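Local atomic coordinates of phytase (Citrobacter braakii, PDB entry 3ZHC), a protein that belongs to branch 2 of the histidine phosphatase superfamily, whose members join an alpha/beta domain to a smaller, largely helical one. Residues T98-G103 and P128-Q133; Q182-T187 and W264-S269; V284-A289 and I424-C429; W368-F373 and Q409-L414. The protein carries 2 engineered substitutions. All blocks are in the same frame, centred on the assembly; numbering follows the deposited sequence.

Interaction 1. Residues T98-G103 and P128-Q133; sequences TCPSPG and PKCQIQ
Both cysteines turn SG anti to their own carbonyl carbon and beside their own backbone N, with chi1 at -74° in Cys99 and -60° in Cys130, so the sulfurs meet tip to tip between the two backbones. The bond from Cys99 SG to Cys130 SG is 2.1 Å long, and its chi3 of -95° sets the two CB-SG bonds nearly at right angles, the relaxed, left-handed form of a disulfide. The CA atoms of Cys99 and Cys130 stand 5.7 Å apart. No hydrogen bond joins the segments, and neither is a regular strand or helix. In the alpha/beta domain of this histidine phosphatase the link ties the loop leading into strand 105-109 to the one leading into strand 134-135, two parallel neighbours in the central sheet. Oxidised cysteine suits such a partly exposed place, since a covalent bond needs no regular backbone around it. Pro100, stiff and apolar, lies alongside the link with its CD 4.0 Å from Cys130 SG. Farther on, Ile132 extends its chain so that CD1 comes within 4.4 Å of Pro100 CG. Pro100 and Ile132 both also rest on Ala127 and Val105, and a bound formic acid lies beside the Ile132 side chain.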
# COMPACT_ATOMS: atom_id res chain seq x y z
N THR B 98 -13.70 -35.44 -20.33
CA THR B 98 -14.36 -35.55 -19.01
C THR B 98 -13.33 -35.59 -17.87
O THR B 98 -13.42 -34.79 -16.90
CB THR B 98 -15.29 -36.79 -18.93
OG1 THR B 98 -16.24 -36.74 -20.00
CG2 THR B 98 -16.03 -36.84 -17.59
N CYS B 99 -12.36 -36.50 -17.98
CA CYS B 99 -11.32 -36.67 -16.97
C CYS B 99 -9.92 -36.54 -17.56
O CYS B 99 -9.68 -37.02 -18.67
CB CYS B 99 -11.46 -38.02 -16.27
SG CYS B 99 -12.85 -38.09 -15.11
N PRO B 100 -8.98 -35.88 -16.80
CA PRO B 100 -7.61 -35.79 -17.28
C PRO B 100 -6.96 -37.17 -17.43
O PRO B 100 -7.29 -38.09 -16.68
CB PRO B 100 -6.90 -34.98 -16.18
CG PRO B 100 -7.96 -34.25 -15.51
CD PRO B 100 -9.14 -35.15 -15.53
N SER B 101 -6.04 -37.28 -18.39
CA SER B 101 -5.37 -38.55 -18.68
C SER B 101 -4.46 -38.96 -17.52
O SER B 101 -4.06 -38.10 -16.70
CB SER B 101 -4.58 -38.45 -19.98
OG SER B 101 -5.46 -38.21 -21.08
N PRO B 102 -4.12 -40.27 -17.42
CA PRO B 102 -3.26 -40.70 -16.30
C PRO B 102 -1.90 -39.97 -16.31
O PRO B 102 -1.33 -39.71 -17.38
CB PRO B 102 -3.07 -42.19 -16.56
CG PRO B 102 -4.23 -42.58 -17.46
CD PRO B 102 -4.49 -41.40 -18.29
N GLY B 103 -1.41 -39.64 -15.11
CA GLY B 103 -0.16 -38.90 -14.97
C GLY B 103 -0.19 -37.43 -15.38
O GLY B 103 0.87 -36.81 -15.51
N PRO B 128 -14.30 -33.37 -11.28
CA PRO B 128 -15.31 -34.11 -10.49
C PRO B 128 -15.57 -35.49 -11.07
O PRO B 128 -15.60 -35.64 -12.30
CB PRO B 128 -16.58 -33.24 -10.60
CG PRO B 128 -16.34 -32.32 -11.72
CD PRO B 128 -14.87 -32.16 -11.91
N LYS B 129 -15.74 -36.47 -10.19
CA LYS B 129 -16.03 -37.85 -10.56
C LYS B 129 -14.88 -38.55 -11.33
O LYS B 129 -15.13 -39.50 -12.08
CB LYS B 129 -17.38 -37.95 -11.34
CG LYS B 129 -18.56 -37.24 -10.65
CD LYS B 129 -19.74 -37.11 -11.59
CE LYS B 129 -20.92 -36.45 -10.90
NZ LYS B 129 -20.61 -35.07 -10.44
N CYS B 130 -13.63 -38.08 -11.13
CA CYS B 130 -12.42 -38.68 -11.75
C CYS B 130 -11.60 -39.53 -10.76
O CYS B 130 -10.68 -40.22 -11.18
CB CYS B 130 -11.54 -37.59 -12.37
SG CYS B 130 -12.39 -36.64 -13.69
N GLN B 131 -11.96 -39.48 -9.46
CA GLN B 131 -11.30 -40.27 -8.39
C GLN B 131 -9.78 -40.03 -8.30
O GLN B 131 -9.01 -40.94 -7.94
CB GLN B 131 -11.62 -41.78 -8.54
CG GLN B 131 -13.10 -42.13 -8.54
CD GLN B 131 -13.35 -43.63 -8.41
OE1 GLN B 131 -12.47 -44.39 -7.99
NE2 GLN B 131 -14.56 -44.07 -8.75
N ILE B 132 -9.33 -38.80 -8.62
CA ILE B 132 -7.90 -38.46 -8.54
C ILE B 132 -7.49 -38.43 -7.04
O ILE B 132 -8.17 -37.84 -6.22
CB ILE B 132 -7.56 -37.13 -9.22
CG1 ILE B 132 -7.82 -37.23 -10.74
CG2 ILE B 132 -6.11 -36.74 -8.96
CD1 ILE B 132 -7.58 -35.95 -11.49
N GLN B 133 -6.38 -39.09 -6.73
CA GLN B 133 -5.89 -39.20 -5.36
C GLN B 133 -5.33 -37.88 -4.78
O GLN B 133 -4.72 -37.08 -5.49
CB GLN B 133 -4.79 -40.28 -5.30
CG GLN B 133 -4.10 -40.46 -3.91
CD GLN B 133 -3.19 -41.68 -3.84
OE1 GLN B 133 -2.53 -41.90 -2.83
NE2 GLN B 133 -3.16 -42.47 -4.90

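Interaction 2. Residues Q182-T187 and W264-S269; sequences QSSFRT and WRDLLS
Helices 182-187 and 264-269 cross steeply, their N-to-C directions 109° apart and their axes 8.3 Å from each other at closest approach. This helix-on-helix crossing belongs to the helical domain of the histidine phosphatase fold, and the small Ser184 lets its CA come within 4.7 Å of Asp266 CA. Ser184 turns OG beside its own backbone N and donates to the main-chain carbonyl of Asp266, OG to O being 2.9 Å; the hydroxyl sits in the carbonyl plane on a lone pair. One turn later Thr187 lies across the Asp266 side chain at about a right angle, its OG1 2.8 Å from Asp266 OD2, although the hydroxyl proton has another acceptor within reach. The carboxylate is gripped from elsewhere too: Lys262 forms a salt bridge with OD2, and Lys117 of the second subunit forms one with OD1, so this buried aspartate is probably held ionised where the two subunits meet. Thr187 also supplies a methyl, CG2, which lies 4.3 Å from Leu267 CG and adds an apolar contact beside the polar one. Within helix 264-269, Ser269 OG bonds back to Arg265 O at 2.6 Å, approaching from above the carbonyl plane.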
# COMPACT_ATOMS: atom_id res chain seq x y z
N GLN B 182 0.02 2.33 14.63
CA GLN B 182 -0.87 2.87 15.72
C GLN B 182 -2.34 2.90 15.35
O GLN B 182 -3.16 2.33 16.04
CB GLN B 182 -0.48 4.31 16.13
CG GLN B 182 0.67 4.39 17.03
CD GLN B 182 0.96 5.83 17.51
OE1 GLN B 182 2.07 6.36 17.30
NE2 GLN B 182 -0.05 6.46 18.17
N SER B 183 -2.65 3.59 14.24
CA SER B 183 -4.04 3.78 13.79
C SER B 183 -4.75 2.46 13.48
O SER B 183 -5.97 2.37 13.67
CB SER B 183 -4.10 4.70 12.58
OG SER B 183 -3.40 4.13 11.49
N SER B 184 -4.00 1.45 13.00
CA SER B 184 -4.56 0.10 12.77
C SER B 184 -5.01 -0.53 14.08
O SER B 184 -6.09 -1.12 14.16
CB SER B 184 -3.56 -0.82 12.06
OG SER B 184 -3.46 -0.50 10.70
N PHE B 185 -4.17 -0.40 15.12
CA PHE B 185 -4.51 -0.87 16.46
C PHE B 185 -5.73 -0.13 17.02
O PHE B 185 -6.54 -0.74 17.71
CB PHE B 185 -3.33 -0.77 17.43
CG PHE B 185 -2.32 -1.87 17.28
CD1 PHE B 185 -2.61 -3.17 17.75
CD2 PHE B 185 -1.08 -1.64 16.67
CE1 PHE B 185 -1.67 -4.20 17.62
CE2 PHE B 185 -0.13 -2.67 16.54
CZ PHE B 185 -0.43 -3.95 17.01
N ARG B 186 -5.85 1.18 16.74
CA ARG B 186 -7.05 1.95 17.14
C ARG B 186 -8.31 1.38 16.50
O ARG B 186 -9.36 1.30 17.15
CB ARG B 186 -6.94 3.46 16.77
CG ARG B 186 -5.77 4.26 17.41
CD ARG B 186 -5.78 4.21 18.95
NE ARG B 186 -5.13 3.01 19.44
CZ ARG B 186 -3.80 2.83 19.56
NH1 ARG B 186 -2.92 3.79 19.23
NH2 ARG B 186 -3.34 1.66 20.02
N THR B 187 -8.21 0.98 15.22
CA THR B 187 -9.36 0.40 14.50
C THR B 187 -9.75 -0.95 15.11
O THR B 187 -10.94 -1.20 15.36
CB THR B 187 -9.09 0.27 12.98
OG1 THR B 187 -8.73 1.55 12.45
CG2 THR B 187 -10.34 -0.25 12.23
N TRP B 264 -11.23 -2.64 6.80
CA TRP B 264 -10.79 -4.03 6.52
C TRP B 264 -9.29 -4.13 6.38
O TRP B 264 -8.68 -5.05 6.94
CB TRP B 264 -11.46 -4.62 5.26
CG TRP B 264 -12.71 -5.28 5.53
CD1 TRP B 264 -13.96 -4.86 5.16
CD2 TRP B 264 -12.89 -6.50 6.24
NE1 TRP B 264 -14.90 -5.75 5.59
CE2 TRP B 264 -14.28 -6.77 6.26
CE3 TRP B 264 -12.00 -7.41 6.87
CZ2 TRP B 264 -14.82 -7.91 6.90
CZ3 TRP B 264 -12.54 -8.55 7.50
CH2 TRP B 264 -13.95 -8.78 7.51
N ARG B 265 -8.69 -3.18 5.64
CA ARG B 265 -7.24 -3.18 5.43
C ARG B 265 -6.48 -2.66 6.63
O ARG B 265 -5.36 -3.11 6.85
CB ARG B 265 -6.87 -2.44 4.13
CG ARG B 265 -7.35 -3.25 2.87
CD ARG B 265 -6.64 -2.81 1.61
NE ARG B 265 -6.99 -3.63 0.46
CZ ARG B 265 -6.35 -4.74 0.05
NH1 ARG B 265 -5.27 -5.24 0.70
NH2 ARG B 265 -6.80 -5.37 -1.04
N ASP B 266 -7.06 -1.72 7.42
CA ASP B 266 -6.48 -1.34 8.74
C ASP B 266 -6.31 -2.56 9.59
O ASP B 266 -5.26 -2.76 10.19
CB ASP B 266 -7.39 -0.39 9.54
CG ASP B 266 -7.31 1.05 9.11
OD1 ASP B 266 -6.55 1.39 8.17
OD2 ASP B 266 -8.03 1.87 9.75
N LEU B 267 -7.36 -3.38 9.65
CA LEU B 267 -7.36 -4.60 10.47
C LEU B 267 -6.36 -5.62 9.95
O LEU B 267 -5.47 -6.03 10.66
CB LEU B 267 -8.78 -5.21 10.51
CG LEU B 267 -9.81 -4.38 11.29
CD1 LEU B 267 -11.23 -4.87 11.00
CD2 LEU B 267 -9.51 -4.40 12.77
N LEU B 268 -6.51 -6.01 8.69
CA LEU B 268 -5.62 -7.02 8.10
C LEU B 268 -4.14 -6.56 7.89
O LEU B 268 -3.30 -7.40 7.65
CB LEU B 268 -6.28 -7.67 6.87
CG LEU B 268 -7.27 -8.75 7.43
CD1 LEU B 268 -8.58 -8.79 6.74
CD2 LEU B 268 -6.57 -10.15 7.48
N SER B 269 -3.85 -5.24 7.99
CA SER B 269 -2.45 -4.77 7.93
C SER B 269 -1.64 -5.35 9.10
O SER B 269 -0.45 -5.59 8.96
CB SER B 269 -2.37 -3.24 7.95
OG SER B 269 -2.84 -2.71 6.74

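Interaction 3. Residues V284-A289 and I424-C429; sequences VARSRA and IRVPEC
Over one face of the Arg286 guanidinium sits a methyl of Val426, CG2, above the group's middle and 3.6 Å from Arg286 CZ; at the edge, near the plane, lies the carbonyl oxygen of Ile424. Arg286 NE donates to Ile424 O at 2.7 Å, a short but bent bond with an N-H...O angle of 137°. From an oblique direction Arg425 O accepts a second, weak bond from Arg286 NH2. The arginine chain reaches both because it bends at chi3 (64°), folding the head round the end of helix 414-424. Ser287, the next residue of helix 282-301, is small enough for the following turn of chain to lie close: Val426 CG2 is 3.6 Å from Ser287 N, and Cys429 CB is 3.4 Å from Ser287 O. Cys429 SG, 3.7 Å from Ser287 CB, is itself bonded to Cys155, which fastens this C-terminal tail of the histidine phosphatase fold a second time. Thr290 OG1 bonds to Val426 N, and Arg425 sends its own charge to Asp294. Since a helix gathers partial negative charge on its last carbonyls, the positive Arg286 is probably favoured there, holding the helix end by electrostatics as well as by one bent and one weak bond.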
# COMPACT_ATOMS: atom_id res chain seq x y z
N VAL B 284 14.30 -16.53 7.90
CA VAL B 284 13.28 -17.55 8.21
C VAL B 284 12.74 -18.20 6.91
O VAL B 284 12.73 -19.43 6.80
CB VAL B 284 12.13 -16.96 9.05
CG1 VAL B 284 10.92 -17.94 9.14
CG2 VAL B 284 12.63 -16.62 10.44
N ALA B 285 12.30 -17.37 5.96
CA ALA B 285 11.66 -17.84 4.67
C ALA B 285 12.50 -18.81 3.86
O ALA B 285 11.96 -19.76 3.31
CB ALA B 285 11.25 -16.66 3.79
N ARG B 286 13.81 -18.55 3.78
CA ARG B 286 14.75 -19.40 3.02
C ARG B 286 14.75 -20.82 3.50
O ARG B 286 14.61 -21.74 2.71
CB ARG B 286 16.18 -18.85 3.08
CG ARG B 286 16.45 -17.65 2.22
CD ARG B 286 17.95 -17.20 2.33
NE ARG B 286 18.87 -18.23 1.81
CZ ARG B 286 19.91 -18.82 2.46
NH1 ARG B 286 20.26 -18.49 3.71
NH2 ARG B 286 20.62 -19.75 1.82
N SER B 287 14.91 -21.00 4.80
CA SER B 287 14.89 -22.35 5.41
C SER B 287 13.53 -23.04 5.24
O SER B 287 13.47 -24.18 4.80
CB SER B 287 15.22 -22.25 6.89
OG SER B 287 16.51 -21.63 7.08
N ARG B 288 12.45 -22.33 5.60
CA ARG B 288 11.08 -22.89 5.58
C ARG B 288 10.54 -23.19 4.19
O ARG B 288 9.83 -24.16 4.01
CB ARG B 288 10.09 -22.00 6.36
CG ARG B 288 10.14 -22.19 7.84
CD ARG B 288 9.20 -21.21 8.57
NE ARG B 288 9.09 -21.51 10.01
CZ ARG B 288 8.63 -20.66 10.97
NH1 ARG B 288 8.24 -19.40 10.66
NH2 ARG B 288 8.58 -21.07 12.25
N ALA B 289 10.88 -22.35 3.21
CA ALA B 289 10.43 -22.53 1.81
C ALA B 289 11.25 -23.54 1.00
O ALA B 289 10.83 -23.89 -0.09
CB ALA B 289 10.41 -21.18 1.06
N ILE B 424 18.77 -19.02 -3.33
CA ILE B 424 17.99 -18.80 -2.10
C ILE B 424 17.84 -20.04 -1.17
O ILE B 424 17.73 -19.87 0.04
CB ILE B 424 16.57 -18.16 -2.44
CG1 ILE B 424 15.65 -19.14 -3.18
CG2 ILE B 424 16.75 -16.85 -3.22
CD1 ILE B 424 14.49 -18.45 -3.99
N ARG B 425 17.86 -21.25 -1.73
CA ARG B 425 17.62 -22.47 -0.92
C ARG B 425 18.68 -22.72 0.16
O ARG B 425 19.83 -22.37 -0.01
CB ARG B 425 17.49 -23.72 -1.81
CG ARG B 425 18.77 -24.17 -2.48
CD ARG B 425 18.53 -25.28 -3.44
NE ARG B 425 18.03 -26.50 -2.80
CZ ARG B 425 18.78 -27.40 -2.16
NH1 ARG B 425 20.11 -27.25 -2.03
NH2 ARG B 425 18.19 -28.46 -1.63
N VAL B 426 18.25 -23.32 1.27
CA VAL B 426 19.11 -23.68 2.38
C VAL B 426 19.29 -25.20 2.28
O VAL B 426 18.36 -25.94 2.57
CB VAL B 426 18.50 -23.26 3.73
CG1 VAL B 426 19.39 -23.68 4.91
CG2 VAL B 426 18.26 -21.76 3.74
N PRO B 427 20.50 -25.69 1.84
CA PRO B 427 20.70 -27.16 1.62
C PRO B 427 20.44 -28.05 2.85
O PRO B 427 19.98 -29.20 2.70
CB PRO B 427 22.17 -27.25 1.13
CG PRO B 427 22.79 -26.00 1.54
CD PRO B 427 21.74 -24.93 1.57
N GLU B 428 20.70 -27.51 4.05
CA GLU B 428 20.43 -28.22 5.30
C GLU B 428 18.92 -28.52 5.53
O GLU B 428 18.58 -29.46 6.26
CB GLU B 428 20.97 -27.43 6.51
CG GLU B 428 22.52 -27.34 6.60
CD GLU B 428 23.18 -26.24 5.71
OE1 GLU B 428 22.46 -25.36 5.17
OE2 GLU B 428 24.42 -26.27 5.56
N CYS B 429 18.03 -27.72 4.90
CA CYS B 429 16.56 -27.86 5.07
C CYS B 429 15.86 -28.70 4.01
O CYS B 429 14.63 -28.72 3.96
CB CYS B 429 15.92 -26.47 5.22
SG CYS B 429 16.57 -25.64 6.64

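Interaction 4. Residues W368-F373 and Q409-L414; sequences WVQVSF and QGMCSL
Gln409 opens the segment at the surface and Gly410, with its positive phi, turns the chain toward strand 366-375. Met411 then points at the strand: its CB lies 3.9 Å from Trp368 CB, and its extended chain runs obliquely past Gln370, CG coming 4.0 Å from Gln370 CB. A flexible, unbranched methionine fits this groove between two side chains of the strand, and it also touches Trp359 of the next strand. Cys412 forms the antiparallel hydrogen-bonded pair with Val369. Val369 N to Cys412 O is 2.7 Å and almost straight at 170°, whereas Cys412 N to Val369 O is 3.0 Å and bent to 139°. The same Cys412 O receives a CA-H...O contact from Trp368 CA at 3.2 Å. This short pairing belongs to the central mixed sheet of the histidine phosphatase fold: strand 366-375 has 353-361 along one edge, while 412-413 and 394-398 share the other edge. Cys412 is also tied to Cys403 by a disulfide, and with Val369 it faces Phe417. Ser413 makes the non-hydrogen-bonded pair with Trp368. Its CA is 3.4 Å from Trp368 CE3 and its CB 3.6 Å from CZ3, the indole approaching obliquely. With OG between its backbone N and carbonyl carbon (chi1 73°), Ser413 is the N-cap of helix 414-424; the hydroxyl caps a backbone N ahead and bonds to Ser416. Leu414 begins that helix, and its side chain crosses that of Val369 at about a right angle, CD1 of Leu414 lying 3.9 Å from Val369 CG2.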
# COMPACT_ATOMS: atom_id res chain seq x y z
N TRP B 368 9.98 -20.91 -20.47
CA TRP B 368 9.85 -19.72 -19.62
C TRP B 368 8.87 -19.97 -18.48
O TRP B 368 7.94 -20.77 -18.62
CB TRP B 368 9.40 -18.52 -20.48
CG TRP B 368 10.27 -18.34 -21.70
CD1 TRP B 368 10.12 -18.96 -22.92
CD2 TRP B 368 11.43 -17.51 -21.82
NE1 TRP B 368 11.11 -18.56 -23.78
CE2 TRP B 368 11.93 -17.67 -23.14
CE3 TRP B 368 12.10 -16.64 -20.94
CZ2 TRP B 368 13.07 -16.99 -23.61
CZ3 TRP B 368 13.24 -15.96 -21.41
CH2 TRP B 368 13.71 -16.14 -22.73
N VAL B 369 9.09 -19.28 -17.35
CA VAL B 369 8.28 -19.44 -16.14
C VAL B 369 7.55 -18.15 -15.79
O VAL B 369 8.20 -17.13 -15.61
CB VAL B 369 9.14 -19.86 -14.91
CG1 VAL B 369 8.26 -20.03 -13.66
CG2 VAL B 369 9.90 -21.13 -15.19
N GLN B 370 6.21 -18.22 -15.69
CA GLN B 370 5.39 -17.08 -15.25
C GLN B 370 4.82 -17.39 -13.88
O GLN B 370 4.38 -18.52 -13.63
CB GLN B 370 4.24 -16.78 -16.22
CG GLN B 370 3.64 -15.38 -15.98
CD GLN B 370 2.61 -15.00 -16.99
OE1 GLN B 370 1.64 -15.73 -17.19
NE2 GLN B 370 2.81 -13.85 -17.64
N VAL B 371 4.84 -16.38 -12.99
CA VAL B 371 4.37 -16.52 -11.62
C VAL B 371 3.16 -15.60 -11.41
O VAL B 371 3.21 -14.42 -11.74
CB VAL B 371 5.46 -16.16 -10.58
CG1 VAL B 371 4.96 -16.49 -9.15
CG2 VAL B 371 6.74 -16.90 -10.87
N SER B 372 2.08 -16.17 -10.87
CA SER B 372 0.84 -15.43 -10.60
C SER B 372 0.29 -15.75 -9.24
O SER B 372 0.65 -16.76 -8.63
CB SER B 372 -0.21 -15.80 -11.65
OG SER B 372 0.22 -15.46 -12.94
N PHE B 373 -0.60 -14.88 -8.75
CA PHE B 373 -1.37 -15.18 -7.54
C PHE B 373 -2.84 -15.18 -7.91
O PHE B 373 -3.38 -14.15 -8.27
CB PHE B 373 -1.09 -14.22 -6.37
CG PHE B 373 -1.49 -14.81 -5.04
CD1 PHE B 373 -2.79 -14.72 -4.58
CD2 PHE B 373 -0.55 -15.50 -4.25
CE1 PHE B 373 -3.16 -15.30 -3.35
CE2 PHE B 373 -0.91 -16.07 -3.02
CZ PHE B 373 -2.21 -15.97 -2.58
N GLN B 409 7.50 -10.33 -22.55
CA GLN B 409 6.31 -10.40 -21.71
C GLN B 409 6.61 -10.69 -20.17
O GLN B 409 5.74 -11.16 -19.44
CB GLN B 409 5.34 -11.45 -22.29
CG GLN B 409 3.84 -11.20 -21.97
CD GLN B 409 2.90 -12.12 -22.76
OE1 GLN B 409 3.33 -13.11 -23.40
NE2 GLN B 409 1.59 -11.80 -22.73
N GLY B 410 7.84 -10.39 -19.71
CA GLY B 410 8.21 -10.48 -18.27
C GLY B 410 8.50 -11.83 -17.61
O GLY B 410 8.83 -11.88 -16.42
N MET B 411 8.38 -12.92 -18.37
CA MET B 411 8.62 -14.27 -17.83
C MET B 411 10.10 -14.58 -17.66
O MET B 411 10.91 -14.19 -18.49
CB MET B 411 8.03 -15.34 -18.75
CG MET B 411 6.56 -15.18 -19.09
SD MET B 411 6.01 -16.60 -20.01
CE MET B 411 4.44 -16.02 -20.65
N CYS B 412 10.42 -15.28 -16.58
CA CYS B 412 11.78 -15.70 -16.30
C CYS B 412 12.11 -16.88 -17.21
O CYS B 412 11.22 -17.65 -17.55
CB CYS B 412 11.89 -16.09 -14.83
SG CYS B 412 13.49 -16.50 -14.27
N SER B 413 13.38 -17.03 -17.61
CA SER B 413 13.77 -18.21 -18.40
C SER B 413 13.80 -19.38 -17.42
O SER B 413 14.00 -19.17 -16.21
CB SER B 413 15.11 -18.03 -19.14
OG SER B 413 16.22 -18.10 -18.26
N LEU B 414 13.60 -20.59 -17.94
CA LEU B 414 13.58 -21.80 -17.10
C LEU B 414 14.86 -21.96 -16.24
O LEU B 414 14.76 -22.22 -15.02
CB LEU B 414 13.34 -23.05 -17.96
CG LEU B 414 13.08 -24.37 -17.24
CD1 LEU B 414 11.80 -24.32 -16.42
CD2 LEU B 414 13.03 -25.50 -18.25

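Overall arrangement
Helix 414-424 joins interactions 3 and 4: Leu414 begins it at the sheet edge and Ile424 ends it beside Arg286. The nearest atoms of the two contacts are about 10 Å apart. Helices 260-280 and 282-301, which follow each other in the chain, likewise lead from interaction 2 to interaction 3, with centres about 31 Å apart. Interactions 1 and 2 lie on opposite sides of the chain's centre, their centres about 44 Å apart, and each has a bound formic acid, probably from the crystallisation liquor, near Ile132 and Ser269 respectively. Lys129 of the second subunit, in the region matching interaction 1, packs on Arg186 of interaction 2, while 98-103 and 128-133 of this chain touch no other subunit.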